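Local coordinates for protein ribonucleoside-diphosphate reductase subunit beta (Clostridium botulinum, PDB 6ZJK) that serves as the iron-carrying R2 subunit of a class I ribonucleotide reductase, probably supplying the radical with which its partner subunit reduces ribonucleoside diphosphates to deoxyribonucleotides, at residues 96-101 and 284-289; 100-105 and 168-173; 188-193 and 257-262; 179-184 and 197-202. All coordinates share one frame; numbering follows the deposited sequence.

Contact 1. Residues 96-101 and 284-289; sequences FDKIIS and QYVTNN
Lys98 NZ and Tyr285 OH reach for the same carboxylate oxygen, OD2 of Asp167: the ammonium forms a salt bridge with it and the phenol a hydrogen bond. This shared partner keeps the two polar ends near each other, with Lys98 NZ 4.3 Å from Tyr285 OH, too far for a direct bond. A weak hydrogen bond to Gln163 gives the ammonium a further partner. Lys98 is buried, so its charge is probably stabilised mainly by Asp167. Below these ends the contact is apolar and centres on Val286, whose two methyls divide the work. Val286 CG1 lies against the aliphatic part of Lys98, 4.0 Å from Lys98 CB, the two side chains sliding past each other in opposite directions. Val286 CG2 meets Ile99, whose CG1 sits 4.0 Å away and whose CD1 is almost as near; here the side chains cross at about a right angle. With CG1 of Ile99 anti to its own carbonyl carbon (chi1 -74°), the longer branch swings its end toward the valine. A beta-branched, compact valine suits a place where backbones come close: the CA atoms of Lys98 and Val286 are 7.0 Å apart. Phe214 and Phe215 of helix 190-220 also touch Ile99. The arrangement is buried helix-to-helix packing, joining helix 90-118 to the C-terminal end of helix 262-287 within the all-helical R2 fold.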
# COMPACT_ATOMS: atom_id res chain seq x y z
N PHE A 96 28.67 4.86 6.94
CA PHE A 96 27.41 4.30 7.45
C PHE A 96 26.33 5.37 7.63
O PHE A 96 25.18 5.17 7.23
CB PHE A 96 27.70 3.55 8.76
CG PHE A 96 26.49 2.90 9.40
CD1 PHE A 96 25.64 3.65 10.21
CD2 PHE A 96 26.23 1.55 9.24
CE1 PHE A 96 24.50 3.06 10.80
CE2 PHE A 96 25.10 0.95 9.83
CZ PHE A 96 24.24 1.71 10.61
N ASP A 97 26.68 6.51 8.25
CA ASP A 97 25.69 7.55 8.52
C ASP A 97 25.11 8.12 7.22
O ASP A 97 23.89 8.30 7.10
CB ASP A 97 26.31 8.68 9.35
CG ASP A 97 26.78 8.22 10.74
OD1 ASP A 97 26.60 7.03 11.08
OD2 ASP A 97 27.35 9.06 11.50
N LYS A 98 25.97 8.43 6.25
CA LYS A 98 25.48 9.08 5.03
C LYS A 98 24.66 8.13 4.16
O LYS A 98 23.69 8.55 3.51
CB LYS A 98 26.65 9.65 4.23
CG LYS A 98 27.29 10.87 4.91
CD LYS A 98 28.69 11.12 4.41
CE LYS A 98 29.36 12.18 5.27
NZ LYS A 98 28.57 13.44 5.24
N ILE A 99 25.03 6.85 4.12
CA ILE A 99 24.36 5.92 3.23
C ILE A 99 22.96 5.62 3.75
O ILE A 99 21.97 5.66 3.00
CB ILE A 99 25.19 4.64 3.08
CG1 ILE A 99 26.42 4.88 2.20
CG2 ILE A 99 24.33 3.52 2.58
CD1 ILE A 99 27.41 3.77 2.28
N ILE A 100 22.85 5.32 5.05
CA ILE A 100 21.55 4.95 5.57
C ILE A 100 20.61 6.16 5.61
O ILE A 100 19.40 6.01 5.46
CB ILE A 100 21.71 4.24 6.93
CG1 ILE A 100 20.49 3.34 7.17
CG2 ILE A 100 21.88 5.23 8.03
CD1 ILE A 100 20.74 2.23 8.16
N SER A 101 21.15 7.37 5.75
CA SER A 101 20.21 8.48 5.62
C SER A 101 19.78 8.66 4.17
O SER A 101 18.60 8.90 3.89
CB SER A 101 20.83 9.77 6.16
OG SER A 101 20.10 10.90 5.73
N GLN A 284 32.14 6.86 -4.15
CA GLN A 284 33.50 7.19 -3.93
C GLN A 284 33.61 8.24 -2.81
O GLN A 284 34.46 8.19 -2.01
CB GLN A 284 34.12 7.68 -5.25
CG GLN A 284 34.46 6.57 -6.24
CD GLN A 284 34.78 7.05 -7.61
OE1 GLN A 284 34.50 8.15 -7.96
NE2 GLN A 284 35.38 6.21 -8.39
N TYR A 285 32.66 9.14 -2.77
CA TYR A 285 32.71 10.25 -1.82
C TYR A 285 32.53 9.77 -0.37
O TYR A 285 33.26 10.22 0.52
CB TYR A 285 31.64 11.28 -2.20
CG TYR A 285 31.36 12.30 -1.12
CD1 TYR A 285 32.32 13.25 -0.76
CD2 TYR A 285 30.13 12.33 -0.47
CE1 TYR A 285 32.07 14.19 0.22
CE2 TYR A 285 29.86 13.28 0.52
CZ TYR A 285 30.83 14.20 0.86
OH TYR A 285 30.58 15.14 1.85
N VAL A 286 31.58 8.86 -0.14
CA VAL A 286 31.28 8.42 1.22
C VAL A 286 32.28 7.37 1.71
O VAL A 286 32.54 7.29 2.91
CB VAL A 286 29.83 7.89 1.34
CG1 VAL A 286 28.83 8.96 0.97
CG2 VAL A 286 29.63 6.66 0.51
N THR A 287 32.85 6.60 0.81
CA THR A 287 33.81 5.63 1.26
C THR A 287 35.18 6.26 1.49
O THR A 287 35.86 5.83 2.34
CB THR A 287 33.94 4.43 0.32
OG1 THR A 287 34.06 4.87 -1.01
CG2 THR A 287 32.74 3.57 0.42
N ASN A 288 35.57 7.24 0.70
CA ASN A 288 36.85 7.92 0.82
C ASN A 288 38.06 7.00 0.98
O ASN A 288 38.92 7.31 1.71
CB ASN A 288 36.79 8.89 2.01
CG ASN A 288 37.91 9.90 2.03
OD1 ASN A 288 38.29 10.44 1.04
ND2 ASN A 288 38.38 10.20 3.19
N ASN A 289 38.10 5.89 0.28
CA ASN A 289 39.19 4.94 0.37
C ASN A 289 39.52 4.54 1.78
O ASN A 289 40.61 4.23 2.09
CB ASN A 289 40.45 5.40 -0.38
CG ASN A 289 40.22 5.50 -1.87
OD1 ASN A 289 39.86 4.55 -2.51
ND2 ASN A 289 40.39 6.67 -2.40

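Contact 2. Residues 100-105 and 168-173; sequences ISFLNF and EHLLER
Phe102 holds CG anti to its backbone N (chi1 179°), which sends its ring toward helix 168-186, while Arg173 is bent at chi2 and chi3 and brings its guanidinium back across the end of that ring. Phe102 CZ lies over one face of the guanidinium, offset toward its rim, with NH2 of Arg173 3.4 Å from this carbon. The two planes are only 22° apart, although the side chains cross at about a right angle. The cation is partnered by Glu279 through a salt bridge from NH2, and Tyr207 adds a cation-pi contact; arginine suits this site because its flat, charged end can pack on rings while its N-H groups serve a carboxylate. Nearer the ring's root, Leu170 CD1 approaches obliquely, 3.6 Å from Phe102 CD1. The other leucine methyl, Leu170 CD2, is 4.0 Å from Ser101 OG, a small side chain that lets the branch settle close to the helix. Trp282 of helix 262-287 touches Phe102, Leu170 and Arg173 alike. The two segments run nearly parallel, at 15° with axes 11.2 Å apart, a spacing filled by the large phenylalanine and arginine side chains: this is buried packing in the helical bundle of the R2 fold.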
# COMPACT_ATOMS: atom_id res chain seq x y z
N ILE A 100 22.85 5.32 5.05
CA ILE A 100 21.55 4.95 5.57
C ILE A 100 20.61 6.16 5.61
O ILE A 100 19.40 6.01 5.46
CB ILE A 100 21.71 4.24 6.93
CG1 ILE A 100 20.49 3.34 7.17
CG2 ILE A 100 21.88 5.23 8.03
CD1 ILE A 100 20.74 2.23 8.16
N SER A 101 21.15 7.37 5.75
CA SER A 101 20.21 8.48 5.62
C SER A 101 19.78 8.66 4.17
O SER A 101 18.60 8.90 3.89
CB SER A 101 20.83 9.77 6.16
OG SER A 101 20.10 10.90 5.73
N PHE A 102 20.64 8.39 3.19
CA PHE A 102 20.26 8.45 1.78
C PHE A 102 19.23 7.38 1.43
O PHE A 102 18.23 7.67 0.76
CB PHE A 102 21.50 8.28 0.91
CG PHE A 102 21.22 8.30 -0.56
CD1 PHE A 102 20.64 9.42 -1.16
CD2 PHE A 102 21.53 7.21 -1.35
CE1 PHE A 102 20.38 9.43 -2.52
CE2 PHE A 102 21.27 7.22 -2.72
CZ PHE A 102 20.70 8.35 -3.30
N LEU A 103 19.44 6.15 1.89
CA LEU A 103 18.49 5.09 1.57
C LEU A 103 17.11 5.37 2.18
O LEU A 103 16.08 5.11 1.54
CB LEU A 103 19.05 3.74 2.03
CG LEU A 103 20.37 3.27 1.42
CD1 LEU A 103 20.70 1.83 1.81
CD2 LEU A 103 20.42 3.45 -0.11
N ASN A 104 17.08 5.94 3.38
CA ASN A 104 15.79 6.30 4.00
C ASN A 104 15.06 7.35 3.18
O ASN A 104 13.83 7.33 3.08
CB ASN A 104 16.01 6.82 5.44
CG ASN A 104 14.69 7.00 6.21
OD1 ASN A 104 13.91 6.05 6.39
ND2 ASN A 104 14.44 8.20 6.67
N PHE A 105 15.80 8.28 2.59
CA PHE A 105 15.18 9.22 1.66
C PHE A 105 14.61 8.49 0.44
O PHE A 105 13.50 8.80 -0.01
CB PHE A 105 16.20 10.28 1.22
CG PHE A 105 15.81 10.97 -0.05
CD1 PHE A 105 14.99 12.08 -0.02
CD2 PHE A 105 16.24 10.47 -1.29
CE1 PHE A 105 14.62 12.71 -1.20
CE2 PHE A 105 15.86 11.09 -2.46
CZ PHE A 105 15.06 12.21 -2.42
N GLU A 168 26.02 18.97 1.78
CA GLU A 168 25.51 19.51 0.56
C GLU A 168 25.42 18.56 -0.62
O GLU A 168 24.62 18.74 -1.45
CB GLU A 168 26.29 20.76 0.19
CG GLU A 168 25.56 22.05 0.41
CD GLU A 168 26.28 23.25 -0.17
OE1 GLU A 168 27.49 23.17 -0.44
OE2 GLU A 168 25.64 24.29 -0.35
N HIS A 169 26.27 17.56 -0.66
CA HIS A 169 26.26 16.63 -1.74
C HIS A 169 25.02 15.81 -1.61
O HIS A 169 24.37 15.55 -2.57
CB HIS A 169 27.43 15.66 -1.64
CG HIS A 169 28.71 16.17 -2.20
ND1 HIS A 169 29.52 17.05 -1.51
CD2 HIS A 169 29.35 15.91 -3.37
CE1 HIS A 169 30.59 17.32 -2.24
NE2 HIS A 169 30.50 16.65 -3.37
N LEU A 170 24.72 15.38 -0.41
CA LEU A 170 23.55 14.59 -0.14
C LEU A 170 22.30 15.36 -0.44
O LEU A 170 21.41 14.87 -1.05
CB LEU A 170 23.57 14.04 1.25
CG LEU A 170 22.35 13.26 1.70
CD1 LEU A 170 21.95 12.24 0.67
CD2 LEU A 170 22.54 12.62 3.02
N LEU A 171 22.27 16.61 -0.09
CA LEU A 171 21.13 17.40 -0.40
C LEU A 171 20.89 17.56 -1.88
O LEU A 171 19.80 17.43 -2.32
CB LEU A 171 21.26 18.76 0.23
CG LEU A 171 20.02 19.50 0.65
CD1 LEU A 171 20.13 20.94 0.33
CD2 LEU A 171 18.79 18.96 0.03
N GLU A 172 21.90 17.85 -2.67
CA GLU A 172 21.65 18.05 -4.09
C GLU A 172 21.18 16.79 -4.77
O GLU A 172 20.37 16.85 -5.63
CB GLU A 172 22.83 18.67 -4.82
CG GLU A 172 23.14 20.11 -4.46
CD GLU A 172 22.15 21.14 -4.98
OE1 GLU A 172 21.65 21.01 -6.13
OE2 GLU A 172 21.85 22.10 -4.23
N ARG A 173 21.70 15.65 -4.37
CA ARG A 173 21.29 14.38 -4.91
C ARG A 173 19.80 14.24 -4.68
O ARG A 173 19.04 14.06 -5.62
CB ARG A 173 22.00 13.26 -4.20
CG ARG A 173 23.27 12.80 -4.83
CD ARG A 173 23.51 11.32 -4.65
NE ARG A 173 23.05 10.54 -5.78
CZ ARG A 173 23.14 9.24 -5.88
NH1 ARG A 173 22.69 8.66 -6.95
NH2 ARG A 173 23.66 8.51 -4.97

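Contact 3. Residues 188-193 and 257-262; sequences PEIHNF and SHIFTE
Van der Waals contact joins the two segments, and it is slight. The CG2 methyl of Ile259 is the meeting point: it lies 4.1 Å from His191 NE2, approaching the imidazole obliquely, and makes a looser apolar contact with Ile190 CG1 at 4.5 Å. Isoleucine suits the place because its branch at CB lets one methyl touch two neighbours: CG1 lies anti to the carbonyl carbon (chi1 -63°), which places CG2 anti to the backbone N. Ile259 also packs on Leu194, one turn beyond Ile190 on the same helix, while Ile190 rests on Met23 and Ile41.

The hydrogen bonds lie on either side of the contact, not across it, and one of them holds the imidazole. Glu189 is the N-cap of helix 190-220, its carboxylate taking up backbone N-H groups at the helix start: OE2 accepts from Asn192 N at 3.2 Å and, weakly, from His191 N. The other oxygen, Glu189 OE1, uses its syn lone pair to accept from His191 ND1, 2.7 Å away and close to the imidazole plane, in a bond of 161°. This His-carboxylate pair limits rotation of the imidazole and leaves NE2 facing Ile259.

On the other side, the loop between helices 225-255 and 262-287 makes an inverse gamma turn centred on Phe260, closed by a 2.8 Å bond from Thr261 N to Ile259 O. Thr261, a short hydroxyl residue well fitted to an N-cap, then accepts from Leu264 N through OG1 as helix 262-287 begins.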
# COMPACT_ATOMS: atom_id res chain seq x y z
N PRO A 188 0.96 16.27 -15.30
CA PRO A 188 0.63 14.94 -15.78
C PRO A 188 0.58 14.80 -17.29
O PRO A 188 -0.46 14.92 -17.83
CB PRO A 188 -0.75 14.71 -15.22
CG PRO A 188 -0.94 15.72 -14.21
CD PRO A 188 -0.20 16.90 -14.68
N GLU A 189 1.70 14.53 -17.91
CA GLU A 189 1.81 14.35 -19.35
C GLU A 189 2.52 13.03 -19.64
O GLU A 189 3.27 12.51 -18.81
CB GLU A 189 2.56 15.54 -19.96
CG GLU A 189 2.57 15.65 -21.47
CD GLU A 189 3.75 14.93 -22.10
OE1 GLU A 189 3.68 14.57 -23.29
OE2 GLU A 189 4.77 14.76 -21.39
N ILE A 190 2.30 12.49 -20.85
CA ILE A 190 2.77 11.12 -21.05
C ILE A 190 4.29 11.04 -21.05
O ILE A 190 4.88 10.12 -20.47
CB ILE A 190 2.18 10.51 -22.34
CG1 ILE A 190 2.73 9.09 -22.54
CG2 ILE A 190 2.48 11.36 -23.56
CD1 ILE A 190 2.13 8.06 -21.60
N HIS A 191 5.02 12.04 -21.56
CA HIS A 191 6.47 11.95 -21.57
C HIS A 191 7.03 12.06 -20.15
O HIS A 191 7.95 11.32 -19.79
CB HIS A 191 7.07 13.03 -22.47
CG HIS A 191 6.80 12.80 -23.92
ND1 HIS A 191 5.74 13.38 -24.58
CD2 HIS A 191 7.42 12.01 -24.82
CE1 HIS A 191 5.74 12.98 -25.84
NE2 HIS A 191 6.74 12.15 -26.01
N ASN A 192 6.48 12.97 -19.34
CA ASN A 192 6.87 13.03 -17.94
C ASN A 192 6.56 11.73 -17.21
O ASN A 192 7.29 11.33 -16.29
CB ASN A 192 6.17 14.20 -17.24
CG ASN A 192 6.63 15.54 -17.77
OD1 ASN A 192 7.72 15.66 -18.33
ND2 ASN A 192 5.81 16.57 -17.56
N PHE A 193 5.51 11.05 -17.63
CA PHE A 193 5.12 9.80 -17.00
C PHE A 193 6.12 8.71 -17.28
O PHE A 193 6.52 8.03 -16.38
CB PHE A 193 3.71 9.43 -17.45
CG PHE A 193 3.21 8.13 -16.93
CD1 PHE A 193 2.75 8.00 -15.66
CD2 PHE A 193 3.18 7.04 -17.74
CE1 PHE A 193 2.29 6.80 -15.19
CE2 PHE A 193 2.74 5.83 -17.29
CZ PHE A 193 2.28 5.71 -16.01
N SER A 257 3.63 2.33 -29.20
CA SER A 257 4.85 2.35 -30.00
C SER A 257 5.10 3.70 -30.64
O SER A 257 6.27 4.08 -30.85
CB SER A 257 4.81 1.25 -31.05
OG SER A 257 3.81 1.51 -32.02
N HIS A 258 4.05 4.47 -30.92
CA HIS A 258 4.24 5.79 -31.51
C HIS A 258 4.92 6.76 -30.55
O HIS A 258 5.54 7.73 -31.01
CB HIS A 258 2.90 6.37 -31.98
CG HIS A 258 1.92 6.59 -30.87
ND1 HIS A 258 1.18 5.56 -30.31
CD2 HIS A 258 1.57 7.70 -30.18
CE1 HIS A 258 0.42 6.04 -29.34
NE2 HIS A 258 0.64 7.34 -29.25
N ILE A 259 4.84 6.53 -29.24
CA ILE A 259 5.54 7.39 -28.29
C ILE A 259 6.98 6.91 -28.05
O ILE A 259 7.90 7.73 -27.94
CB ILE A 259 4.76 7.46 -26.96
CG1 ILE A 259 3.40 8.11 -27.17
CG2 ILE A 259 5.54 8.26 -25.93
CD1 ILE A 259 3.53 9.55 -27.59
N PHE A 260 7.19 5.60 -28.04
CA PHE A 260 8.52 5.02 -27.85
C PHE A 260 9.32 5.12 -29.15
O PHE A 260 9.55 4.14 -29.85
CB PHE A 260 8.42 3.57 -27.40
CG PHE A 260 8.27 3.41 -25.93
CD1 PHE A 260 7.08 3.73 -25.30
CD2 PHE A 260 9.32 2.91 -25.17
CE1 PHE A 260 6.94 3.55 -23.92
CE2 PHE A 260 9.19 2.74 -23.80
CZ PHE A 260 8.01 3.06 -23.18
N THR A 261 9.74 6.34 -29.44
CA THR A 261 10.57 6.55 -30.61
C THR A 261 12.00 6.09 -30.31
O THR A 261 12.38 5.88 -29.16
CB THR A 261 10.55 8.02 -31.03
OG1 THR A 261 11.07 8.84 -29.98
CG2 THR A 261 9.13 8.47 -31.35
N GLU A 262 12.80 5.93 -31.37
CA GLU A 262 14.26 5.84 -31.34
C GLU A 262 14.83 6.84 -30.35
O GLU A 262 15.88 6.59 -29.75
CB GLU A 262 14.86 6.04 -32.73
CG GLU A 262 16.16 5.26 -32.93
CD GLU A 262 16.33 4.75 -34.36
OE1 GLU A 262 16.43 3.52 -34.55
OE2 GLU A 262 16.35 5.59 -35.29

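Contact 4. Residues 179-184 and 197-202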
# COMPACT_ATOMS: atom_id res chain seq x y z
N GLY A 179 13.06 15.73 -8.03
CA GLY A 179 12.57 16.61 -9.08
C GLY A 179 12.00 15.90 -10.29
O GLY A 179 11.10 16.43 -10.95
N ILE A 180 12.51 14.71 -10.61
CA ILE A 180 11.98 13.98 -11.76
C ILE A 180 10.57 13.49 -11.46
O ILE A 180 9.66 13.64 -12.28
CB ILE A 180 12.91 12.80 -12.12
CG1 ILE A 180 14.34 13.30 -12.40
CG2 ILE A 180 12.33 12.01 -13.29
CD1 ILE A 180 15.32 12.20 -12.69
N TYR A 181 10.36 13.01 -10.27
CA TYR A 181 9.07 12.59 -9.91
C TYR A 181 8.18 13.79 -9.83
O TYR A 181 7.13 13.79 -10.39
CB TYR A 181 9.12 11.88 -8.58
CG TYR A 181 9.73 10.52 -8.56
CD1 TYR A 181 9.92 9.82 -9.71
CD2 TYR A 181 10.09 9.94 -7.40
CE1 TYR A 181 10.47 8.58 -9.68
CE2 TYR A 181 10.64 8.68 -7.37
CZ TYR A 181 10.81 8.02 -8.53
OH TYR A 181 11.32 6.79 -8.54
N GLU A 182 8.62 14.87 -9.21
CA GLU A 182 7.73 16.01 -9.01
C GLU A 182 7.40 16.70 -10.33
O GLU A 182 6.34 17.33 -10.45
CB GLU A 182 8.38 16.98 -8.01
CG GLU A 182 7.58 18.23 -7.65
CD GLU A 182 6.58 18.00 -6.51
OE1 GLU A 182 5.64 18.81 -6.39
OE2 GLU A 182 6.75 17.03 -5.73
N LYS A 183 8.19 16.49 -11.38
CA LYS A 183 7.72 17.13 -12.60
C LYS A 183 6.51 16.39 -13.18
O LYS A 183 5.56 17.01 -13.67
CB LYS A 183 8.85 17.15 -13.62
CG LYS A 183 8.49 17.67 -15.00
CD LYS A 183 9.32 18.85 -15.44
CE LYS A 183 8.58 19.60 -16.53
NZ LYS A 183 8.98 21.05 -16.54
N PHE A 184 6.27 15.15 -12.82
CA PHE A 184 5.05 14.51 -13.24
C PHE A 184 3.97 14.84 -12.29
O PHE A 184 2.86 15.07 -12.69
CB PHE A 184 5.22 13.01 -13.29
CG PHE A 184 3.96 12.27 -13.56
CD1 PHE A 184 3.28 12.45 -14.73
CD2 PHE A 184 3.45 11.39 -12.65
CE1 PHE A 184 2.13 11.77 -14.99
CE2 PHE A 184 2.29 10.71 -12.91
CZ PHE A 184 1.63 10.90 -14.08
N ILE A 197 8.93 6.57 -14.93
CA ILE A 197 8.96 5.15 -14.82
C ILE A 197 10.38 4.69 -14.92
O ILE A 197 10.79 3.86 -14.22
CB ILE A 197 8.11 4.48 -15.92
CG1 ILE A 197 6.65 4.85 -15.80
CG2 ILE A 197 8.30 2.99 -15.90
CD1 ILE A 197 5.92 4.22 -14.69
N MET A 198 11.12 5.29 -15.81
CA MET A 198 12.51 4.94 -15.99
C MET A 198 13.32 5.35 -14.76
O MET A 198 14.17 4.67 -14.36
CB MET A 198 13.01 5.51 -17.33
CG MET A 198 14.38 5.15 -17.80
SD MET A 198 14.84 3.49 -18.01
CE MET A 198 16.58 3.60 -17.99
N ALA A 199 12.96 6.46 -14.15
CA ALA A 199 13.61 6.92 -12.93
C ALA A 199 13.50 5.90 -11.82
O ALA A 199 14.45 5.57 -11.19
CB ALA A 199 13.02 8.20 -12.50
N ASN A 200 12.30 5.39 -11.62
CA ASN A 200 12.08 4.35 -10.67
C ASN A 200 12.96 3.18 -10.90
O ASN A 200 13.49 2.67 -10.00
CB ASN A 200 10.69 3.83 -10.88
CG ASN A 200 9.76 4.21 -9.80
OD1 ASN A 200 9.80 3.66 -8.76
ND2 ASN A 200 8.92 5.15 -10.07
N TYR A 201 13.03 2.71 -12.14
CA TYR A 201 13.83 1.55 -12.51
C TYR A 201 15.29 1.79 -12.16
O TYR A 201 15.92 0.97 -11.60
CB TYR A 201 13.61 1.20 -14.00
CG TYR A 201 14.32 -0.01 -14.51
CD1 TYR A 201 14.17 -1.20 -13.92
CD2 TYR A 201 15.13 0.05 -15.61
CE1 TYR A 201 14.84 -2.29 -14.36
CE2 TYR A 201 15.79 -1.04 -16.07
CZ TYR A 201 15.62 -2.21 -15.44
OH TYR A 201 16.23 -3.30 -15.81
N ILE A 202 15.79 2.95 -12.45
CA ILE A 202 17.16 3.30 -12.12
C ILE A 202 17.38 3.29 -10.61
O ILE A 202 18.26 2.65 -10.15
CB ILE A 202 17.53 4.65 -12.69
CG1 ILE A 202 17.70 4.53 -14.19
CG2 ILE A 202 18.79 5.15 -12.06
CD1 ILE A 202 17.61 5.82 -14.91
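Apolar packing centres on Ala199, whose single methyl is met by two consecutive residues of the neighbouring helix. Ala199 CB lies 3.8 Å from CE1 of Tyr181, reaching the ring obliquely, and 4.0 Å from CG2 of Ile180. Alanine fits here because a short side chain lets the aromatic ring pass beside it; the CA atoms of Ile180 and Ala199 come within 7.3 Å. Ile180 carries CG2 anti to its backbone N, and this branch meets the alanine methyl.

The segments belong to helices 168-186 and 190-220, which follow one another in the chain and form an antiparallel helical hairpin; the axes of segments 179-184 and 197-202 are inclined at 154° and come within 10.0 Å. Helix 190-220 carries the iron ligand Glu204, and the side chain of Asn200 comes to about 7 Å from an iron ion.

Polar packing involves Tyr181 and Asn200. Tyr181 OH sits 3.3 Å from Asn200 CG, and the ring and amide planes are 33° apart while the side chains cross at about a right angle. Asn200 ND2 is just as near to Tyr181 OH, but the angle is too poor for a hydrogen bond. Instead both groups turn to Gln110 of helix 90-118: Tyr181 OH bonds to its OE1, and Asn200 OD1 accepts from its NE2. A glutamine suits this role, since one amide can serve a hydroxyl with its oxygen and a carbonyl with its N-H. On the same helix as Tyr181, Glu182 accepts from Ile28 N of the second subunit.

Overall arrangement
Contacts 1 and 2 are buried, contact 4 is partly buried, and contact 3 lies at the surface, about 36 Å between centres from contact 1 and across the middle of the chain. Helix 90-118 serves both contacts 1 and 2, which share Ile100 and Ser101 and meet where Tyr285 stacks on His169. Helix 168-186 links contacts 2 and 4, both of which touch the second subunit; helix 190-220 links contacts 4 and 3, where Phe184 packs on Phe193. The chemistry follows position: a buried lysine in contact 1 and an arginine in contact 2 pair with carboxylates, a glutamine amide joins polar groups near the iron in contact 4, and contact 3 is slight packing on one isoleucine, flanked by helix caps.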